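Side-chain contacts in heme oxygenase (Chlamydomonas reinhardtii, PDB 4RAJ), which probably catalyses the oxidative opening of heme to biliverdin, with release of iron and carbon monoxide, and was crystallised here without heme: residues 104-109 against 164-169; 143-148 against 189-194; 161-164 against 169-172. All coordinates share one frame; numbering follows the deposited sequence.

Overall arrangement
The chain folds as the all-helical heme oxygenase bundle, and the three contacts fall into two places in it. Contacts 1 and 3 lie side by side, centres about 8 Å apart, where the chain leaves helix 155-165. They share Lys-164 and Pro-169. Contact 1 ties this exit to helix 96-107, while contact 3 ties it back to its own helix. Contact 2 pairs helix 140-151 with helix 184-200. Its centre is about 29 Å from that of contact 1, on the opposite side of the chain's centre. Along the chain, contact 3 falls between the two segments of contact 2. Residues 143-148 also supply part of a ligand pocket.

Contact 1. Residues 104-109 against 164-169; sequences QHYLGA and KIFQLP
Tyr-106 reaches across to Phe-166 and Leu-168. This joins the last turn of helix 96-107 to the chain leaving helix 155-165 in the all-helical heme oxygenase fold. The contact lies near the C-terminal ends of both helices, where Gly-108 and Gln-167 each have positive phi. The nearest CA atoms, those of Tyr-106 and Phe-166, are still 10.3 Å apart, and side chains bridge the gap.

In Tyr-106 the bond from CA to CB heads toward residues 164-169, and CG lies anti to the carbonyl carbon (chi1 -71°). The ring then extends outward. Its CE1 is the first atom to meet the opposite side, lying 4.0 Å from Phe-166 CD2. Tyr-106 CE1 also packs at 4.2 Å from Leu-168 CD2. CZ stands at the same range from Phe-166 CD2. The two aromatic planes make 63° with each other, their centroids are 5.8 Å apart, and the rings meet obliquely. At the tip, Tyr-106 OH sits at the fork of Leu-168, close to both methyls. The methyls offer the hydroxyl no hydrogen bond; its polar partner is Gly-173 O. Tyr-106 is therefore held at its polar end, while CE1 and CZ pack on Phe-166 and Leu-168.

His-105 backs the arrangement from the same helix. Its ND1 lies 3.9 Å above the plane of the Tyr-106 ring, over the centre. Its CD2 packs against Val-172 CG1, and its CE1 makes only a loose approach to Leu-168 CD2. Helix 50-76 adds Lys-50 and Ala-54, which touch Tyr-106, and Tyr-53, whose ring meets that of Phe-166 edge-to-face. The tightest approach across the two segments is Tyr-106 OH to Leu-168 CD1, at 3.2 Å.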
loop_
_atom_site.group_PDB
_atom_site.type_symbol
_atom_site.label_atom_id
_atom_site.label_comp_id
_atom_site.label_asym_id
_atom_site.label_seq_id
_atom_site.Cartn_x
_atom_site.Cartn_y
_atom_site.Cartn_z
ATOM N N GLN A 104 -13.825 -7.477 -6.868
ATOM C CA GLN A 104 -14.889 -8.407 -7.245
ATOM C C GLN A 104 -16.247 -7.719 -7.157
ATOM O O GLN A 104 -17.108 -7.914 -8.027
ATOM C CB GLN A 104 -14.853 -9.665 -6.375
ATOM C CG GLN A 104 -13.627 -10.529 -6.656
ATOM C CD GLN A 104 -13.679 -11.889 -5.951
ATOM O OE1 GLN A 104 -12.906 -12.160 -5.024
ATOM N NE2 GLN A 104 -14.585 -12.741 -6.397
ATOM N N HIS A 105 -16.432 -6.886 -6.139
ATOM C CA HIS A 105 -17.701 -6.168 -5.999
ATOM C C HIS A 105 -18.030 -5.298 -7.214
ATOM O O HIS A 105 -19.137 -5.363 -7.778
ATOM C CB HIS A 105 -17.716 -5.282 -4.749
ATOM C CG HIS A 105 -18.977 -4.474 -4.635
ATOM N ND1 HIS A 105 -19.023 -3.118 -4.866
ATOM C CD2 HIS A 105 -20.252 -4.861 -4.400
ATOM C CE1 HIS A 105 -20.271 -2.695 -4.744
ATOM N NE2 HIS A 105 -21.032 -3.730 -4.447
ATOM N N TYR A 106 -17.073 -4.477 -7.630
ATOM C CA TYR A 106 -17.350 -3.533 -8.707
ATOM C C TYR A 106 -17.406 -4.186 -10.075
ATOM O O TYR A 106 -18.240 -3.818 -10.904
ATOM C CB TYR A 106 -16.300 -2.425 -8.706
ATOM C CG TYR A 106 -16.426 -1.469 -7.552
ATOM C CD1 TYR A 106 -17.479 -0.562 -7.498
ATOM C CD2 TYR A 106 -15.499 -1.463 -6.508
ATOM C CE1 TYR A 106 -17.607 0.323 -6.451
ATOM C CE2 TYR A 106 -15.627 -0.574 -5.446
ATOM C CZ TYR A 106 -16.692 0.318 -5.431
ATOM O OH TYR A 106 -16.853 1.214 -4.396
ATOM N N LEU A 107 -16.534 -5.165 -10.311
ATOM C CA LEU A 107 -16.304 -5.656 -11.670
ATOM C C LEU A 107 -17.009 -6.981 -11.967
ATOM O O LEU A 107 -17.211 -7.345 -13.135
ATOM C CB LEU A 107 -14.802 -5.798 -11.924
ATOM C CG LEU A 107 -13.970 -4.514 -11.854
ATOM C CD1 LEU A 107 -12.551 -4.783 -12.307
ATOM C CD2 LEU A 107 -14.601 -3.403 -12.712
ATOM N N GLY A 108 -17.379 -7.708 -10.919
ATOM C CA GLY A 108 -18.175 -8.909 -11.098
ATOM C C GLY A 108 -17.394 -10.092 -11.638
ATOM O O GLY A 108 -16.192 -10.199 -11.434
ATOM N N ALA A 109 -18.087 -10.977 -12.344
ATOM C CA ALA A 109 -17.543 -12.296 -12.668
ATOM C C ALA A 109 -16.211 -12.261 -13.424
ATOM O O ALA A 109 -15.315 -13.065 -13.153
ATOM C CB ALA A 109 -18.570 -13.092 -13.469
ATOM N N LYS A 164 -19.742 8.328 -1.157
ATOM C CA LYS A 164 -20.615 9.434 -1.536
ATOM C C LYS A 164 -21.008 9.363 -3.013
ATOM O O LYS A 164 -22.185 9.407 -3.362
ATOM C CB LYS A 164 -19.932 10.775 -1.239
ATOM C CG LYS A 164 -20.831 11.991 -1.453
ATOM C CD LYS A 164 -20.086 13.281 -1.165
ATOM C CE LYS A 164 -21.047 14.426 -0.867
ATOM N NZ LYS A 164 -21.587 14.341 0.523
ATOM N N ILE A 165 -20.017 9.249 -3.881
ATOM C CA ILE A 165 -20.256 9.316 -5.314
ATOM C C ILE A 165 -20.928 8.054 -5.857
ATOM O O ILE A 165 -21.811 8.134 -6.718
ATOM C CB ILE A 165 -18.942 9.584 -6.064
ATOM C CG1 ILE A 165 -18.409 10.968 -5.677
ATOM C CG2 ILE A 165 -19.144 9.496 -7.571
ATOM C CD1 ILE A 165 -17.110 11.345 -6.345
ATOM N N PHE A 166 -20.534 6.895 -5.338
ATOM C CA PHE A 166 -21.084 5.634 -5.824
ATOM C C PHE A 166 -22.306 5.205 -5.035
ATOM O O PHE A 166 -22.858 4.142 -5.296
ATOM C CB PHE A 166 -20.039 4.523 -5.769
ATOM C CG PHE A 166 -18.862 4.749 -6.679
ATOM C CD1 PHE A 166 -19.013 5.416 -7.887
ATOM C CD2 PHE A 166 -17.605 4.291 -6.322
ATOM C CE1 PHE A 166 -17.937 5.628 -8.727
ATOM C CE2 PHE A 166 -16.515 4.500 -7.157
ATOM C CZ PHE A 166 -16.682 5.173 -8.362
ATOM N N GLN A 167 -22.695 6.023 -4.060
ATOM C CA GLN A 167 -23.848 5.748 -3.195
ATOM C C GLN A 167 -23.795 4.352 -2.595
ATOM O O GLN A 167 -24.743 3.570 -2.708
ATOM C CB GLN A 167 -25.153 5.934 -3.972
ATOM C CG GLN A 167 -25.363 7.346 -4.448
ATOM C CD GLN A 167 -26.645 7.494 -5.235
ATOM O OE1 GLN A 167 -27.670 6.896 -4.899
ATOM N NE2 GLN A 167 -26.594 8.284 -6.295
ATOM N N LEU A 168 -22.676 4.045 -1.954
ATOM C CA LEU A 168 -22.446 2.709 -1.420
ATOM C C LEU A 168 -23.158 2.464 -0.099
ATOM O O LEU A 168 -23.203 3.351 0.752
ATOM C CB LEU A 168 -20.947 2.481 -1.225
ATOM C CG LEU A 168 -20.047 2.631 -2.446
ATOM C CD1 LEU A 168 -18.584 2.546 -2.013
ATOM C CD2 LEU A 168 -20.370 1.567 -3.489
ATOM N N PRO A 169 -23.683 1.240 0.091
ATOM C CA PRO A 169 -24.069 0.771 1.430
ATOM C C PRO A 169 -22.895 0.880 2.403
ATOM O O PRO A 169 -21.739 0.912 1.981
ATOM C CB PRO A 169 -24.449 -0.695 1.204
ATOM C CG PRO A 169 -24.729 -0.808 -0.255
ATOM C CD PRO A 169 -23.874 0.208 -0.942
#

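Contact 2. Residues 143-148 against 189-194; sequences HVYTQH and SAFKKQ
Val-144 lays a methyl over one face of the Phe-191 ring, between two helix segments that run nearly antiparallel. Their axes come within 11.0 Å of each other, at 155° between N-to-C directions. No hydrogen bond crosses between them.

The CH-pi interaction comes first. Val-144 CG1 is 3.9 Å from the centroid of the Phe-191 ring and 29° off its normal. The methyl is displaced from the centre toward the outer carbons: Val-144 CG1 comes to 3.5 Å from both Phe-191 CE2 and CZ. Phe-191 reaches over because its CG lies opposite the backbone N (chi1 -177°), which carries the ring out toward helix 140-151. Leu-71, Leu-89 and Leu-93 also touch Val-144, and Val-88 touches Phe-191, so the pair belongs to a wider apolar cluster.

Plain apolar packing follows. The CE1 corner of Phe-191 rests against the base of Tyr-145, 3.9 Å from its CA. Phe-191 CE1 also lies at the edge of the Tyr-145 ring, near its plane. Lys-192 comes to the same ring's edge with its aliphatic chain. Its CG and its CE each stand 4.1 Å from Tyr-145 CE1.

At the polar end, Lys-192 CE lies 4.0 Å from Tyr-145 OH, a van der Waals approach without a hydrogen bond. Tyr-145 OH hydrogen-bonds instead with Ser-25 OG, which helps to fix that end of the ring. On helix 140-151, Thr-146 OG1 hydrogen-bonds with His-214 ND1, and Gln-147 NE2 with Asn-221 OD1; Thr-146, Gln-147 and Asn-221 all belong to the pocket that holds a polyether in this heme-free crystal. The contact is thus antiparallel helix packing in the heme oxygenase fold, with one helix touching helix 184-200 and also lining that ligand pocket.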
loop_
_atom_site.group_PDB
_atom_site.type_symbol
_atom_site.label_atom_id
_atom_site.label_comp_id
_atom_site.label_asym_id
_atom_site.label_seq_id
_atom_site.Cartn_x
_atom_site.Cartn_y
_atom_site.Cartn_z
ATOM N N HIS A 143 8.491 -0.580 3.271
ATOM C CA HIS A 143 7.357 -0.520 2.365
ATOM C C HIS A 143 6.019 -0.658 3.076
ATOM O O HIS A 143 5.015 -0.098 2.622
ATOM C CB HIS A 143 7.466 -1.562 1.254
ATOM C CG HIS A 143 8.635 -1.349 0.347
ATOM N ND1 HIS A 143 8.501 -1.340 -1.023
ATOM C CD2 HIS A 143 9.964 -1.300 0.593
ATOM C CE1 HIS A 143 9.686 -1.148 -1.575
ATOM N NE2 HIS A 143 10.594 -1.145 -0.616
ATOM N N VAL A 144 6.005 -1.392 4.175
ATOM C CA VAL A 144 4.837 -1.403 5.046
ATOM C C VAL A 144 4.583 0.004 5.570
ATOM O O VAL A 144 3.450 0.485 5.567
ATOM C CB VAL A 144 5.026 -2.361 6.237
ATOM C CG1 VAL A 144 3.860 -2.225 7.233
ATOM C CG2 VAL A 144 5.150 -3.791 5.745
ATOM N N TYR A 145 5.654 0.668 6.006
ATOM C CA TYR A 145 5.532 2.005 6.579
ATOM C C TYR A 145 4.870 2.957 5.587
ATOM O O TYR A 145 3.963 3.720 5.946
ATOM C CB TYR A 145 6.910 2.547 7.017
ATOM C CG TYR A 145 6.843 3.960 7.556
ATOM C CD1 TYR A 145 6.184 4.233 8.746
ATOM C CD2 TYR A 145 7.447 5.018 6.887
ATOM C CE1 TYR A 145 6.109 5.523 9.252
ATOM C CE2 TYR A 145 7.384 6.318 7.391
ATOM C CZ TYR A 145 6.710 6.561 8.577
ATOM O OH TYR A 145 6.631 7.838 9.092
ATOM N N THR A 146 5.292 2.861 4.330
ATOM C CA THR A 146 4.805 3.713 3.257
ATOM C C THR A 146 3.399 3.369 2.770
ATOM O O THR A 146 2.552 4.249 2.636
ATOM C CB THR A 146 5.737 3.639 2.040
ATOM O OG1 THR A 146 7.097 3.878 2.455
ATOM C CG2 THR A 146 5.330 4.663 0.984
ATOM N N GLN A 147 3.183 2.086 2.491
ATOM C CA GLN A 147 1.970 1.599 1.835
ATOM C C GLN A 147 0.836 1.357 2.816
ATOM O O GLN A 147 -0.256 1.897 2.668
ATOM C CB GLN A 147 2.265 0.299 1.077
ATOM C CG GLN A 147 3.429 0.393 0.049
ATOM C CD GLN A 147 3.040 1.144 -1.203
ATOM O OE1 GLN A 147 1.995 1.788 -1.251
ATOM N NE2 GLN A 147 3.879 1.054 -2.243
ATOM N N HIS A 148 1.086 0.527 3.817
ATOM C CA HIS A 148 -0.004 0.135 4.704
ATOM C C HIS A 148 -0.487 1.265 5.586
ATOM O O HIS A 148 -1.667 1.346 5.906
ATOM C CB HIS A 148 0.424 -1.040 5.568
ATOM C CG HIS A 148 0.495 -2.323 4.819
ATOM N ND1 HIS A 148 1.627 -2.725 4.143
ATOM C CD2 HIS A 148 -0.428 -3.296 4.631
ATOM C CE1 HIS A 148 1.399 -3.898 3.576
ATOM N NE2 HIS A 148 0.159 -4.264 3.853
ATOM N N SER A 189 -0.387 3.576 14.863
ATOM C CA SER A 189 0.481 4.064 15.933
ATOM C C SER A 189 1.354 2.932 16.492
ATOM O O SER A 189 2.521 3.149 16.826
ATOM C CB SER A 189 -0.333 4.705 17.058
ATOM O OG SER A 189 -1.076 3.732 17.766
ATOM N N ALA A 190 0.787 1.730 16.583
ATOM C CA ALA A 190 1.529 0.569 17.077
ATOM C C ALA A 190 2.690 0.216 16.151
ATOM O O ALA A 190 3.789 -0.110 16.601
ATOM C CB ALA A 190 0.600 -0.632 17.243
ATOM N N PHE A 191 2.439 0.247 14.850
ATOM C CA PHE A 191 3.509 -0.038 13.902
ATOM C C PHE A 191 4.584 1.040 13.977
ATOM O O PHE A 191 5.771 0.731 13.980
ATOM C CB PHE A 191 2.990 -0.149 12.473
ATOM C CG PHE A 191 4.063 -0.507 11.492
ATOM C CD1 PHE A 191 4.817 0.483 10.867
ATOM C CD2 PHE A 191 4.377 -1.839 11.252
ATOM C CE1 PHE A 191 5.843 0.152 9.986
ATOM C CE2 PHE A 191 5.409 -2.176 10.377
ATOM C CZ PHE A 191 6.132 -1.177 9.740
ATOM N N LYS A 192 4.168 2.303 14.020
ATOM C CA LYS A 192 5.127 3.403 14.095
ATOM C C LYS A 192 6.041 3.280 15.303
ATOM O O LYS A 192 7.252 3.427 15.194
ATOM C CB LYS A 192 4.427 4.755 14.165
ATOM C CG LYS A 192 4.055 5.357 12.850
ATOM C CD LYS A 192 4.072 6.856 13.025
ATOM C CE LYS A 192 3.678 7.572 11.764
ATOM N NZ LYS A 192 2.216 7.838 11.783
ATOM N N LYS A 193 5.446 3.030 16.458
ATOM C CA LYS A 193 6.205 2.917 17.698
ATOM C C LYS A 193 7.249 1.815 17.615
ATOM O O LYS A 193 8.415 2.022 17.958
ATOM C CB LYS A 193 5.258 2.662 18.873
ATOM C CG LYS A 193 5.948 2.507 20.221
ATOM C CD LYS A 193 4.997 2.889 21.351
ATOM C CE LYS A 193 5.596 2.577 22.704
ATOM N NZ LYS A 193 5.840 1.118 22.832
ATOM N N GLN A 194 6.838 0.645 17.142
ATOM C CA GLN A 194 7.777 -0.458 17.010
ATOM C C GLN A 194 8.807 -0.214 15.909
ATOM O O GLN A 194 9.972 -0.558 16.076
ATOM C CB GLN A 194 7.053 -1.769 16.737
ATOM C CG GLN A 194 8.007 -2.949 16.660
ATOM C CD GLN A 194 7.301 -4.281 16.732
ATOM O OE1 GLN A 194 6.075 -4.355 16.642
ATOM N NE2 GLN A 194 8.072 -5.348 16.907
#

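Contact 3. Residues 161-164 against 169-172; sequences WARK and PDDV
Arg-163 presents the NE and NH1 side of its guanidinium to Pro-169 O. Arg-163 NE donates at 3.0 Å to Pro-169 O, with an N-H...O angle of 144°. Arg-163 NH1 donates to the same Pro-169 O at 3.1 Å. One carbonyl oxygen is therefore gripped by two nitrogens, side-on. NH1 lies in the plane of that carbonyl, whereas NE stands above it. The oxygen is tilted slightly out of the guanidinium plane. Arg-163 NH1 also makes a weak hydrogen bond to Val-172 O, 3.0 Å away and near the edge of the group.

Pro-169 to Val-172 form a type I beta turn in the loop after helix 155-165. Arg-163 thus ties Pro-169, the first residue of the turn, through two bonds to its carbonyl, and Val-172, the last, only weakly. Its side chain starts with CG opposite the backbone N (chi1 178°), then bends at chi2 and chi3, bringing the NE and NH1 edge up to the turn carbonyls.

Asp-170 meets the group differently. Its carboxylate plane is turned 77° from the guanidinium. Asp-170 OD1 is 3.9 Å from Arg-163 NE and well out of the guanidinium plane, a long salt bridge of charges alone. Asp-170 is poorly ordered, so this contact is tentative. Asp-170 O lies 3.6 Å above one face of the Arg-163 guanidinium, offset toward its rim. NH1 of Arg-163 also hydrogen-bonds to Thr-174 OG1, just beyond the turn.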
loop_
_atom_site.group_PDB
_atom_site.type_symbol
_atom_site.label_atom_id
_atom_site.label_comp_id
_atom_site.label_asym_id
_atom_site.label_seq_id
_atom_site.Cartn_x
_atom_site.Cartn_y
_atom_site.Cartn_z
ATOM N N TRP A 161 -15.187 9.525 -0.309
ATOM C CA TRP A 161 -15.607 9.954 -1.641
ATOM C C TRP A 161 -16.255 8.816 -2.414
ATOM O O TRP A 161 -17.292 9.009 -3.045
ATOM C CB TRP A 161 -14.424 10.511 -2.444
ATOM C CG TRP A 161 -14.187 11.966 -2.234
ATOM C CD1 TRP A 161 -13.107 12.546 -1.637
ATOM C CD2 TRP A 161 -15.059 13.036 -2.613
ATOM N NE1 TRP A 161 -13.254 13.913 -1.621
ATOM C CE2 TRP A 161 -14.443 14.238 -2.217
ATOM C CE3 TRP A 161 -16.308 13.092 -3.239
ATOM C CZ2 TRP A 161 -15.030 15.487 -2.434
ATOM C CZ3 TRP A 161 -16.892 14.331 -3.449
ATOM C CH2 TRP A 161 -16.250 15.511 -3.050
ATOM N N ALA A 162 -15.655 7.631 -2.370
ATOM C CA ALA A 162 -16.253 6.475 -3.039
ATOM C C ALA A 162 -17.679 6.235 -2.550
ATOM O O ALA A 162 -18.599 6.023 -3.351
ATOM C CB ALA A 162 -15.399 5.220 -2.817
ATOM N N ARG A 163 -17.867 6.276 -1.231
ATOM C CA ARG A 163 -19.184 6.008 -0.668
ATOM C C ARG A 163 -20.194 7.082 -1.092
ATOM O O ARG A 163 -21.349 6.779 -1.385
ATOM C CB ARG A 163 -19.105 5.909 0.857
ATOM C CG ARG A 163 -20.447 5.681 1.543
ATOM C CD ARG A 163 -20.316 4.782 2.771
ATOM N NE ARG A 163 -20.040 3.391 2.408
ATOM C CZ ARG A 163 -18.875 2.781 2.576
ATOM N NH1 ARG A 163 -18.740 1.514 2.192
ATOM N NH2 ARG A 163 -17.845 3.424 3.124
ATOM N N LYS A 164 -19.742 8.328 -1.157
ATOM C CA LYS A 164 -20.615 9.434 -1.536
ATOM C C LYS A 164 -21.008 9.363 -3.013
ATOM O O LYS A 164 -22.185 9.407 -3.362
ATOM C CB LYS A 164 -19.932 10.775 -1.239
ATOM C CG LYS A 164 -20.831 11.991 -1.453
ATOM C CD LYS A 164 -20.086 13.281 -1.165
ATOM C CE LYS A 164 -21.047 14.426 -0.867
ATOM N NZ LYS A 164 -21.587 14.341 0.523
ATOM N N PRO A 169 -23.683 1.240 0.091
ATOM C CA PRO A 169 -24.069 0.771 1.430
ATOM C C PRO A 169 -22.895 0.880 2.403
ATOM O O PRO A 169 -21.739 0.912 1.981
ATOM C CB PRO A 169 -24.449 -0.695 1.204
ATOM C CG PRO A 169 -24.729 -0.808 -0.255
ATOM C CD PRO A 169 -23.874 0.208 -0.942
ATOM N N ASP A 170 -23.172 0.928 3.697
ATOM C CA ASP A 170 -22.110 1.212 4.653
ATOM C C ASP A 170 -21.095 0.072 4.796
ATOM O O ASP A 170 -20.012 0.276 5.338
ATOM C CB ASP A 170 -22.712 1.546 6.021
ATOM C CG ASP A 170 -21.838 2.497 6.825
ATOM O OD1 ASP A 170 -20.924 3.109 6.229
ATOM O OD2 ASP A 170 -22.068 2.640 8.046
ATOM N N ASP A 171 -21.433 -1.115 4.294
ATOM C CA ASP A 171 -20.604 -2.303 4.515
ATOM C C ASP A 171 -20.112 -2.960 3.225
ATOM O O ASP A 171 -19.662 -4.110 3.235
ATOM C CB ASP A 171 -21.380 -3.331 5.337
ATOM C CG ASP A 171 -22.699 -3.705 4.692
ATOM O OD1 ASP A 171 -23.299 -2.833 4.024
ATOM O OD2 ASP A 171 -23.129 -4.868 4.844
ATOM N N VAL A 172 -20.220 -2.241 2.110
ATOM C CA VAL A 172 -19.788 -2.759 0.815
ATOM C C VAL A 172 -19.047 -1.688 0.020
ATOM O O VAL A 172 -19.392 -0.498 0.103
ATOM C CB VAL A 172 -20.986 -3.242 -0.039
ATOM C CG1 VAL A 172 -20.497 -4.081 -1.190
ATOM C CG2 VAL A 172 -21.977 -4.029 0.795
#